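Local structure of purine nucleoside phosphorylase (Schistosoma mansoni, 5KO5) at residues L175-V189 with L272-L284. The protein probably catalyses the reversible phosphorolysis of purine nucleosides such as inosine and guanosine, and binds cytosine in its ligand pocket. Sequence-based numbering, arbitrary orientation.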
ATOM      1  N   LEU A 175      33.272   5.993  -2.104  1.00 23.01           N
ATOM      2  CA  LEU A 175      34.306   5.086  -1.612  1.00 25.84           C
ATOM      3  C   LEU A 175      34.119   3.679  -2.169  1.00 23.67           C
ATOM      4  O   LEU A 175      35.092   3.033  -2.579  1.00 24.08           O
ATOM      5  CB  LEU A 175      34.322   5.076  -0.082  1.00 28.30           C
ATOM      6  CG  LEU A 175      35.258   4.080   0.613  1.00 28.52           C
ATOM      7  CD1 LEU A 175      36.715   4.291   0.204  1.00 28.69           C
ATOM      8  CD2 LEU A 175      35.104   4.171   2.122  1.00 32.16           C
ATOM      9  N   ALA A 176      32.880   3.181  -2.181  1.00 20.22           N
ATOM     10  CA  ALA A 176      32.622   1.855  -2.735  1.00 17.51           C
ATOM     11  C   ALA A 176      33.056   1.775  -4.194  1.00 20.53           C
ATOM     12  O   ALA A 176      33.709   0.805  -4.605  1.00 22.83           O
ATOM     13  CB  ALA A 176      31.144   1.489  -2.579  1.00 19.69           C
ATOM     14  N   LEU A 177      32.710   2.791  -4.990  1.00 22.43           N
ATOM     15  CA  LEU A 177      33.122   2.803  -6.390  1.00 22.77           C
ATOM     16  C   LEU A 177      34.636   2.870  -6.515  1.00 24.07           C
ATOM     17  O   LEU A 177      35.223   2.178  -7.354  1.00 24.71           O
ATOM     18  CB  LEU A 177      32.478   3.973  -7.136  1.00 23.11           C
ATOM     19  CG  LEU A 177      32.877   4.074  -8.615  1.00 27.83           C
ATOM     20  CD1 LEU A 177      32.414   2.831  -9.377  1.00 29.13           C
ATOM     21  CD2 LEU A 177      32.349   5.349  -9.273  1.00 28.80           C
ATOM     22  N   LYS A 178      35.285   3.689  -5.682  1.00 23.46           N
ATOM     23  CA  LYS A 178      36.736   3.828  -5.757  1.00 24.05           C
ATOM     24  C   LYS A 178      37.431   2.492  -5.529  1.00 26.92           C
ATOM     25  O   LYS A 178      38.392   2.154  -6.231  1.00 29.99           O
ATOM     26  CB  LYS A 178      37.218   4.855  -4.732  1.00 25.13           C
ATOM     27  CG  LYS A 178      38.722   5.067  -4.742  1.00 30.33           C
ATOM     28  CD  LYS A 178      39.080   6.320  -5.508  1.00 51.66           C
ATOM     29  CE  LYS A 178      38.797   7.561  -4.684  1.00 59.04           C
ATOM     30  NZ  LYS A 178      39.080   8.806  -5.450  1.00 62.32           N
ATOM     31  N   ILE A 179      36.955   1.719  -4.552  1.00 25.03           N
ATOM     32  CA  ILE A 179      37.555   0.420  -4.270  1.00 26.17           C
ATOM     33  C   ILE A 179      37.324  -0.548  -5.426  1.00 23.22           C
ATOM     34  O   ILE A 179      38.199  -1.358  -5.758  1.00 26.94           O
ATOM     35  CB  ILE A 179      37.039  -0.123  -2.924  1.00 24.55           C
ATOM     36  CG1 ILE A 179      37.586   0.736  -1.778  1.00 26.38           C
ATOM     37  CG2 ILE A 179      37.434  -1.585  -2.739  1.00 25.26           C
ATOM     38  CD1 ILE A 179      36.873   0.534  -0.460  1.00 26.30           C
ATOM     39  N   ALA A 180      36.153  -0.476  -6.066  1.00 25.09           N
ATOM     40  CA  ALA A 180      35.913  -1.312  -7.238  1.00 23.09           C
ATOM     41  C   ALA A 180      36.880  -0.969  -8.362  1.00 24.66           C
ATOM     42  O   ALA A 180      37.385  -1.862  -9.052  1.00 26.23           O
ATOM     43  CB  ALA A 180      34.471  -1.159  -7.712  1.00 22.17           C
ATOM     44  N   GLN A 181      37.160   0.325  -8.554  1.00 25.97           N
ATOM     45  CA  GLN A 181      38.113   0.734  -9.582  1.00 26.35           C
ATOM     46  C   GLN A 181      39.513   0.230  -9.261  1.00 27.84           C
ATOM     47  O   GLN A 181      40.240  -0.220 -10.157  1.00 31.22           O
ATOM     48  CB  GLN A 181      38.110   2.256  -9.713  1.00 27.44           C
ATOM     49  CG  GLN A 181      36.772   2.835 -10.149  1.00 28.72           C
ATOM     50  CD  GLN A 181      36.697   4.337  -9.962  1.00 32.42           C
ATOM     51  OE1 GLN A 181      37.484   4.921  -9.211  1.00 31.11           O
ATOM     52  NE2 GLN A 181      35.755   4.972 -10.647  1.00 33.38           N
ATOM     53  N   GLU A 182      39.909   0.303  -7.988  1.00 27.54           N
ATOM     54  CA  GLU A 182      41.245  -0.137  -7.596  1.00 29.72           C
ATOM     55  C   GLU A 182      41.445  -1.623  -7.861  1.00 35.21           C
ATOM     56  O   GLU A 182      42.574  -2.063  -8.122  1.00 36.02           O
ATOM     57  CB  GLU A 182      41.477   0.178  -6.119  1.00 30.83           C
ATOM     58  CG  GLU A 182      41.557   1.668  -5.812  1.00 32.76           C
ATOM     59  CD  GLU A 182      41.477   1.965  -4.326  1.00 35.63           C
ATOM     60  OE1 GLU A 182      41.183   1.034  -3.546  1.00 36.88           O
ATOM     61  OE2 GLU A 182      41.706   3.128  -3.935  1.00 36.74           O
ATOM     62  N   ASN A 183      40.365  -2.405  -7.812  1.00 30.25           N
ATOM     63  CA  ASN A 183      40.415  -3.845  -8.025  1.00 26.73           C
ATOM     64  C   ASN A 183      39.889  -4.259  -9.394  1.00 30.30           C
ATOM     65  O   ASN A 183      39.640  -5.449  -9.619  1.00 30.33           O
ATOM     66  CB  ASN A 183      39.655  -4.564  -6.907  1.00 29.81           C
ATOM     67  CG  ASN A 183      40.330  -4.408  -5.556  1.00 40.03           C
ATOM     68  OD1 ASN A 183      41.245  -5.158  -5.218  1.00 44.18           O
ATOM     69  ND2 ASN A 183      39.891  -3.422  -4.783  1.00 34.55           N
ATOM     70  N   ASP A 184      39.698  -3.301 -10.307  1.00 27.27           N
ATOM     71  CA  ASP A 184      39.363  -3.588 -11.704  1.00 26.91           C
ATOM     72  C   ASP A 184      38.053  -4.360 -11.855  1.00 27.00           C
ATOM     73  O   ASP A 184      37.903  -5.184 -12.761  1.00 28.79           O
ATOM     74  CB  ASP A 184      40.519  -4.283 -12.441  1.00 30.06           C
ATOM     75  CG  ASP A 184      40.319  -4.325 -13.951  1.00 47.05           C
ATOM     76  OD1 ASP A 184      39.813  -3.332 -14.518  1.00 49.51           O
ATOM     77  OD2 ASP A 184      40.652  -5.359 -14.567  1.00 52.05           O
ATOM     78  N   PHE A 185      37.072  -4.116 -10.985  1.00 24.78           N
ATOM     79  CA  PHE A 185      35.733  -4.639 -11.234  1.00 21.90           C
ATOM     80  C   PHE A 185      34.682  -3.538 -11.339  1.00 23.50           C
ATOM     81  O   PHE A 185      33.487  -3.808 -11.209  1.00 24.31           O
ATOM     82  CB  PHE A 185      35.325  -5.766 -10.275  1.00 24.43           C
ATOM     83  CG  PHE A 185      35.107  -5.339  -8.841  1.00 23.22           C
ATOM     84  CD1 PHE A 185      36.155  -5.337  -7.940  1.00 24.35           C
ATOM     85  CD2 PHE A 185      33.839  -5.018  -8.382  1.00 23.16           C
ATOM     86  CE1 PHE A 185      35.953  -4.977  -6.619  1.00 24.44           C
ATOM     87  CE2 PHE A 185      33.632  -4.655  -7.060  1.00 20.93           C
ATOM     88  CZ  PHE A 185      34.696  -4.638  -6.178  1.00 21.42           C
ATOM     89  N   GLN A 186      35.114  -2.305 -11.615  1.00 23.73           N
ATOM     90  CA  GLN A 186      34.184  -1.192 -11.750  1.00 23.69           C
ATOM     91  C   GLN A 186      33.221  -1.382 -12.912  1.00 24.74           C
ATOM     92  O   GLN A 186      32.139  -0.787 -12.905  1.00 24.61           O
ATOM     93  CB  GLN A 186      34.939   0.133 -11.874  1.00 26.15           C
ATOM     94  CG  GLN A 186      35.625   0.352 -13.212  1.00 29.44           C
ATOM     95  CD  GLN A 186      36.830  -0.542 -13.401  1.00 34.30           C
ATOM     96  OE1 GLN A 186      37.491  -0.921 -12.436  1.00 29.43           O
ATOM     97  NE2 GLN A 186      37.116  -0.894 -14.649  1.00 48.92           N
ATOM     98  N   ASP A 187      33.582  -2.205 -13.904  1.00 25.51           N
ATOM     99  CA  ASP A 187      32.659  -2.495 -14.998  1.00 23.91           C
ATOM    100  C   ASP A 187      31.398  -3.206 -14.520  1.00 27.84           C
ATOM    101  O   ASP A 187      30.387  -3.199 -15.232  1.00 27.25           O
ATOM    102  CB  ASP A 187      33.364  -3.319 -16.078  1.00 27.47           C
ATOM    103  CG  ASP A 187      33.802  -4.688 -15.576  1.00 40.16           C
ATOM    104  OD1 ASP A 187      34.731  -4.753 -14.742  1.00 36.16           O
ATOM    105  OD2 ASP A 187      33.225  -5.701 -16.025  1.00 49.59           O
ATOM    106  N   LEU A 188      31.429  -3.812 -13.336  1.00 24.27           N
ATOM    107  CA  LEU A 188      30.251  -4.453 -12.768  1.00 22.34           C
ATOM    108  C   LEU A 188      29.380  -3.498 -11.965  1.00 21.58           C
ATOM    109  O   LEU A 188      28.264  -3.873 -11.590  1.00 21.42           O
ATOM    110  CB  LEU A 188      30.676  -5.591 -11.834  1.00 22.34           C
ATOM    111  CG  LEU A 188      31.528  -6.702 -12.436  1.00 23.64           C
ATOM    112  CD1 LEU A 188      31.854  -7.728 -11.365  1.00 28.13           C
ATOM    113  CD2 LEU A 188      30.813  -7.353 -13.611  1.00 28.24           C
ATOM    114  N   VAL A 189      29.855  -2.290 -11.677  1.00 22.95           N
ATOM    115  CA  VAL A 189      29.249  -1.426 -10.666  1.00 19.08           C
ATOM    116  C   VAL A 189      28.464  -0.315 -11.352  1.00 18.08           C
ATOM    117  O   VAL A 189      29.011   0.431 -12.178  1.00 22.56           O
ATOM    118  CB  VAL A 189      30.307  -0.856  -9.707  1.00 18.27           C
ATOM    119  CG1 VAL A 189      29.646   0.012  -8.627  1.00 22.89           C
ATOM    120  CG2 VAL A 189      31.121  -1.981  -9.082  1.00 23.46           C
ATOM    121  N   LEU A 272      33.607 -12.058  -4.089  1.00 23.34           N
ATOM    122  CA  LEU A 272      33.974 -10.707  -4.501  1.00 23.07           C
ATOM    123  C   LEU A 272      33.304  -9.666  -3.615  1.00 21.43           C
ATOM    124  O   LEU A 272      33.939  -8.690  -3.199  1.00 23.20           O
ATOM    125  CB  LEU A 272      33.592 -10.489  -5.962  1.00 23.42           C
ATOM    126  CG  LEU A 272      33.922  -9.110  -6.544  1.00 23.43           C
ATOM    127  CD1 LEU A 272      35.422  -8.827  -6.477  1.00 25.22           C
ATOM    128  CD2 LEU A 272      33.409  -8.978  -7.965  1.00 26.44           C
ATOM    129  N   LEU A 273      32.023  -9.867  -3.298  1.00 19.91           N
ATOM    130  CA  LEU A 273      31.321  -8.918  -2.448  1.00 20.70           C
ATOM    131  C   LEU A 273      31.905  -8.895  -1.040  1.00 20.00           C
ATOM    132  O   LEU A 273      32.007  -7.827  -0.424  1.00 21.42           O
ATOM    133  CB  LEU A 273      29.838  -9.267  -2.428  1.00 18.92           C
ATOM    134  CG  LEU A 273      28.931  -8.321  -1.655  1.00 23.87           C
ATOM    135  CD1 LEU A 273      28.960  -6.923  -2.252  1.00 22.81           C
ATOM    136  CD2 LEU A 273      27.513  -8.868  -1.654  1.00 33.22           C
ATOM    137  N   GLN A 274      32.315 -10.056  -0.521  1.00 22.05           N
ATOM    138  CA  GLN A 274      32.942 -10.082   0.797  1.00 23.17           C
ATOM    139  C   GLN A 274      34.240  -9.287   0.797  1.00 22.31           C
ATOM    140  O   GLN A 274      34.503  -8.494   1.710  1.00 24.21           O
ATOM    141  CB  GLN A 274      33.220 -11.517   1.240  1.00 28.51           C
ATOM    142  CG  GLN A 274      33.883 -11.539   2.615  1.00 37.82           C
ATOM    143  CD  GLN A 274      34.736 -12.765   2.871  1.00 58.72           C
ATOM    144  OE1 GLN A 274      35.041 -13.534   1.960  1.00 67.74           O
ATOM    145  NE2 GLN A 274      35.125 -12.956   4.128  1.00 68.41           N
ATOM    146  N   MET A 275      35.081  -9.512  -0.215  1.00 21.53           N
ATOM    147  CA  MET A 275      36.335  -8.774  -0.319  1.00 21.69           C
ATOM    148  C   MET A 275      36.066  -7.276  -0.422  1.00 21.19           C
ATOM    149  O   MET A 275      36.728  -6.466   0.235  1.00 22.45           O
ATOM    150  CB  MET A 275      37.119  -9.297  -1.532  1.00 23.78           C
ATOM    151  CG  MET A 275      38.553  -8.808  -1.656  1.00 40.15           C
ATOM    152  SD  MET A 275      38.669  -7.112  -2.250  1.00 41.83           S
ATOM    153  CE  MET A 275      37.633  -7.185  -3.676  1.00 20.50           C
ATOM    154  N   TRP A 276      35.074  -6.898  -1.226  1.00 20.06           N
ATOM    155  CA  TRP A 276      34.755  -5.490  -1.424  1.00 21.14           C
ATOM    156  C   TRP A 276      34.335  -4.844  -0.112  1.00 21.69           C
ATOM    157  O   TRP A 276      34.846  -3.782   0.269  1.00 20.70           O
ATOM    158  CB  TRP A 276      33.610  -5.413  -2.426  1.00 20.68           C
ATOM    159  CG  TRP A 276      33.292  -4.068  -2.978  1.00 20.72           C
ATOM    160  CD1 TRP A 276      34.046  -2.927  -2.889  1.00 21.75           C
ATOM    161  CD2 TRP A 276      32.149  -3.734  -3.762  1.00 18.33           C
ATOM    162  NE1 TRP A 276      33.421  -1.896  -3.557  1.00 20.30           N
ATOM    163  CE2 TRP A 276      32.256  -2.369  -4.106  1.00 19.31           C
ATOM    164  CE3 TRP A 276      31.033  -4.459  -4.203  1.00 17.82           C
ATOM    165  CZ2 TRP A 276      31.285  -1.711  -4.866  1.00 20.33           C
ATOM    166  CZ3 TRP A 276      30.075  -3.810  -4.960  1.00 18.41           C
ATOM    167  CH2 TRP A 276      30.207  -2.448  -5.285  1.00 20.56           C
ATOM    168  N   PHE A 277      33.401  -5.480   0.598  1.00 20.20           N
ATOM    169  CA  PHE A 277      32.892  -4.900   1.834  1.00 18.35           C
ATOM    170  C   PHE A 277      33.937  -4.913   2.942  1.00 20.71           C
ATOM    171  O   PHE A 277      33.975  -3.990   3.760  1.00 20.80           O
ATOM    172  CB  PHE A 277      31.580  -5.577   2.242  1.00 18.54           C
ATOM    173  CG  PHE A 277      30.369  -4.883   1.695  1.00 21.29           C
ATOM    174  CD1 PHE A 277      30.253  -4.632   0.337  1.00 22.01           C
ATOM    175  CD2 PHE A 277      29.370  -4.448   2.539  1.00 24.08           C
ATOM    176  CE1 PHE A 277      29.139  -3.955  -0.167  1.00 23.05           C
ATOM    177  CE2 PHE A 277      28.250  -3.792   2.041  1.00 25.01           C
ATOM    178  CZ  PHE A 277      28.154  -3.542   0.683  1.00 25.15           C
ATOM    179  N   LYS A 278      34.801  -5.931   2.986  1.00 21.10           N
ATOM    180  CA  LYS A 278      35.903  -5.892   3.943  1.00 22.03           C
ATOM    181  C   LYS A 278      36.780  -4.667   3.706  1.00 20.81           C
ATOM    182  O   LYS A 278      37.141  -3.960   4.652  1.00 22.43           O
ATOM    183  CB  LYS A 278      36.714  -7.190   3.871  1.00 24.12           C
ATOM    184  CG  LYS A 278      37.869  -7.290   4.855  1.00 27.83           C
ATOM    185  CD  LYS A 278      38.559  -8.652   4.717  1.00 30.03           C
ATOM    186  CE  LYS A 278      39.775  -8.770   5.612  1.00 40.25           C
ATOM    187  NZ  LYS A 278      40.441 -10.095   5.438  1.00 45.55           N
ATOM    188  N   GLU A 279      37.098  -4.377   2.442  1.00 20.72           N
ATOM    189  CA  GLU A 279      37.925  -3.213   2.142  1.00 22.61           C
ATOM    190  C   GLU A 279      37.184  -1.911   2.429  1.00 22.84           C
ATOM    191  O   GLU A 279      37.784  -0.950   2.923  1.00 25.72           O
ATOM    192  CB  GLU A 279      38.427  -3.265   0.697  1.00 26.12           C
ATOM    193  CG  GLU A 279      39.337  -2.097   0.307  1.00 25.86           C
ATOM    194  CD  GLU A 279      40.698  -2.130   0.980  1.00 36.15           C
ATOM    195  OE1 GLU A 279      41.014  -3.122   1.671  1.00 36.86           O
ATOM    196  OE2 GLU A 279      41.455  -1.150   0.815  1.00 45.24           O
ATOM    197  N   ILE A 280      35.883  -1.854   2.131  1.00 20.63           N
ATOM    198  CA  ILE A 280      35.097  -0.676   2.499  1.00 22.12           C
ATOM    199  C   ILE A 280      35.203  -0.423   3.997  1.00 24.62           C
ATOM    200  O   ILE A 280      35.455   0.703   4.441  1.00 25.40           O
ATOM    201  CB  ILE A 280      33.635  -0.825   2.041  1.00 21.01           C
ATOM    202  CG1 ILE A 280      33.539  -0.770   0.513  1.00 22.04           C
ATOM    203  CG2 ILE A 280      32.765   0.268   2.679  1.00 23.05           C
ATOM    204  CD1 ILE A 280      32.186  -1.212  -0.033  1.00 21.69           C
ATOM    205  N   ILE A 281      35.044  -1.483   4.797  1.00 24.60           N
ATOM    206  CA  ILE A 281      35.131  -1.359   6.250  1.00 24.45           C
ATOM    207  C   ILE A 281      36.494  -0.811   6.675  1.00 25.03           C
ATOM    208  O   ILE A 281      36.580   0.127   7.478  1.00 29.17           O
ATOM    209  CB  ILE A 281      34.795  -2.704   6.924  1.00 24.57           C
ATOM    210  CG1 ILE A 281      33.314  -3.035   6.725  1.00 25.71           C
ATOM    211  CG2 ILE A 281      35.142  -2.670   8.409  1.00 26.90           C
ATOM    212  CD1 ILE A 281      32.933  -4.454   7.117  1.00 24.69           C
ATOM    213  N   THR A 282      37.580  -1.380   6.136  1.00 26.82           N
ATOM    214  CA  THR A 282      38.914  -0.906   6.511  1.00 31.48           C
ATOM    215  C   THR A 282      39.141   0.543   6.101  1.00 30.57           C
ATOM    216  O   THR A 282      39.929   1.252   6.740  1.00 33.69           O
ATOM    217  CB  THR A 282      40.012  -1.774   5.889  1.00 36.34           C
ATOM    218  OG1 THR A 282      40.188  -1.414   4.513  1.00 44.78           O
ATOM    219  CG2 THR A 282      39.669  -3.232   5.978  1.00 29.51           C
ATOM    220  N   ARG A 283      38.467   1.000   5.046  1.00 30.20           N
ATOM    221  CA  ARG A 283      38.702   2.329   4.495  1.00 28.87           C
ATOM    222  C   ARG A 283      37.751   3.391   5.038  1.00 29.22           C
ATOM    223  O   ARG A 283      37.963   4.581   4.778  1.00 30.92           O
ATOM    224  CB  ARG A 283      38.631   2.282   2.965  1.00 27.77           C
ATOM    225  CG  ARG A 283      39.704   1.401   2.325  1.00 28.19           C
ATOM    226  CD  ARG A 283      40.959   2.192   1.992  1.00 32.40           C
ATOM    227  NE  ARG A 283      40.719   3.144   0.914  1.00 35.37           N
ATOM    228  CZ  ARG A 283      40.805   2.844  -0.377  1.00 33.22           C
ATOM    229  NH1 ARG A 283      41.130   1.614  -0.753  1.00 31.75           N
ATOM    230  NH2 ARG A 283      40.565   3.772  -1.290  1.00 31.34           N
ATOM    231  N   LEU A 284      36.722   2.995   5.782  1.00 28.68           N
ATOM    232  CA  LEU A 284      35.788   3.956   6.344  1.00 35.03           C
ATOM    233  C   LEU A 284      36.520   4.974   7.214  1.00 40.96           C
ATOM    234  O   LEU A 284      37.514   4.636   7.870  1.00 42.50           O
ATOM    235  CB  LEU A 284      34.747   3.231   7.191  1.00 35.45           C
ATOM    236  CG  LEU A 284      33.730   2.509   6.322  1.00 30.69           C
ATOM    237  CD1 LEU A 284      32.714   1.749   7.149  1.00 33.63           C
ATOM    238  CD2 LEU A 284      33.060   3.512   5.414  1.00 36.19           C
TER
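Two donors grip the carbonyl oxygen of Ala-176. Ala-180 N supplies the ordinary helical bond, and Trp-276 NE1 reaches Ala-176 O from the opposite face of the carbonyl plane at 2.9 Å. The bond lies in the indole plane but is bent (N-H...O angle 148°). It ties the buried Trp-276 nitrogen to the neighbouring helix and, with the groups on the two ring faces, should limit rotation of the indole. Phe-185 meets one indole face edge-on in a T-shaped stack, its CZ 3.5 Å from Trp-276 CG and the ring planes at 88°. Ile-280 CD1 lies over the other indole face, offset toward its edge. Leu-272 CD1 makes a CH-pi contact over a face of Phe-185, 4.0 Å from the ring centroid. Ile-179 enters a hole among Trp-276, Glu-279, Ile-280 and Arg-283. With chi1 at -69° its CG1 lies beside the backbone N, which sends CG2 to the indole edge, 3.6 Å from Trp-276 CD1. Near the C-terminal ends of both helices, Arg-283 and Glu-182 form an end-on, nearly coplanar salt bridge: Arg-283 NH1 gives a nearly straight 2.9 Å bond to Glu-182 OE1, and NH2 binds OE2. Glu-279 OE2 also accepts from Arg-283 NH1, so two carboxylates share one guanidinium. Trp-276 also packs on Leu-133 and Val-240. Helices 170-182 and 259-283 thus pack together on the mixed sheet of the phosphorylase-superfamily alpha/beta fold.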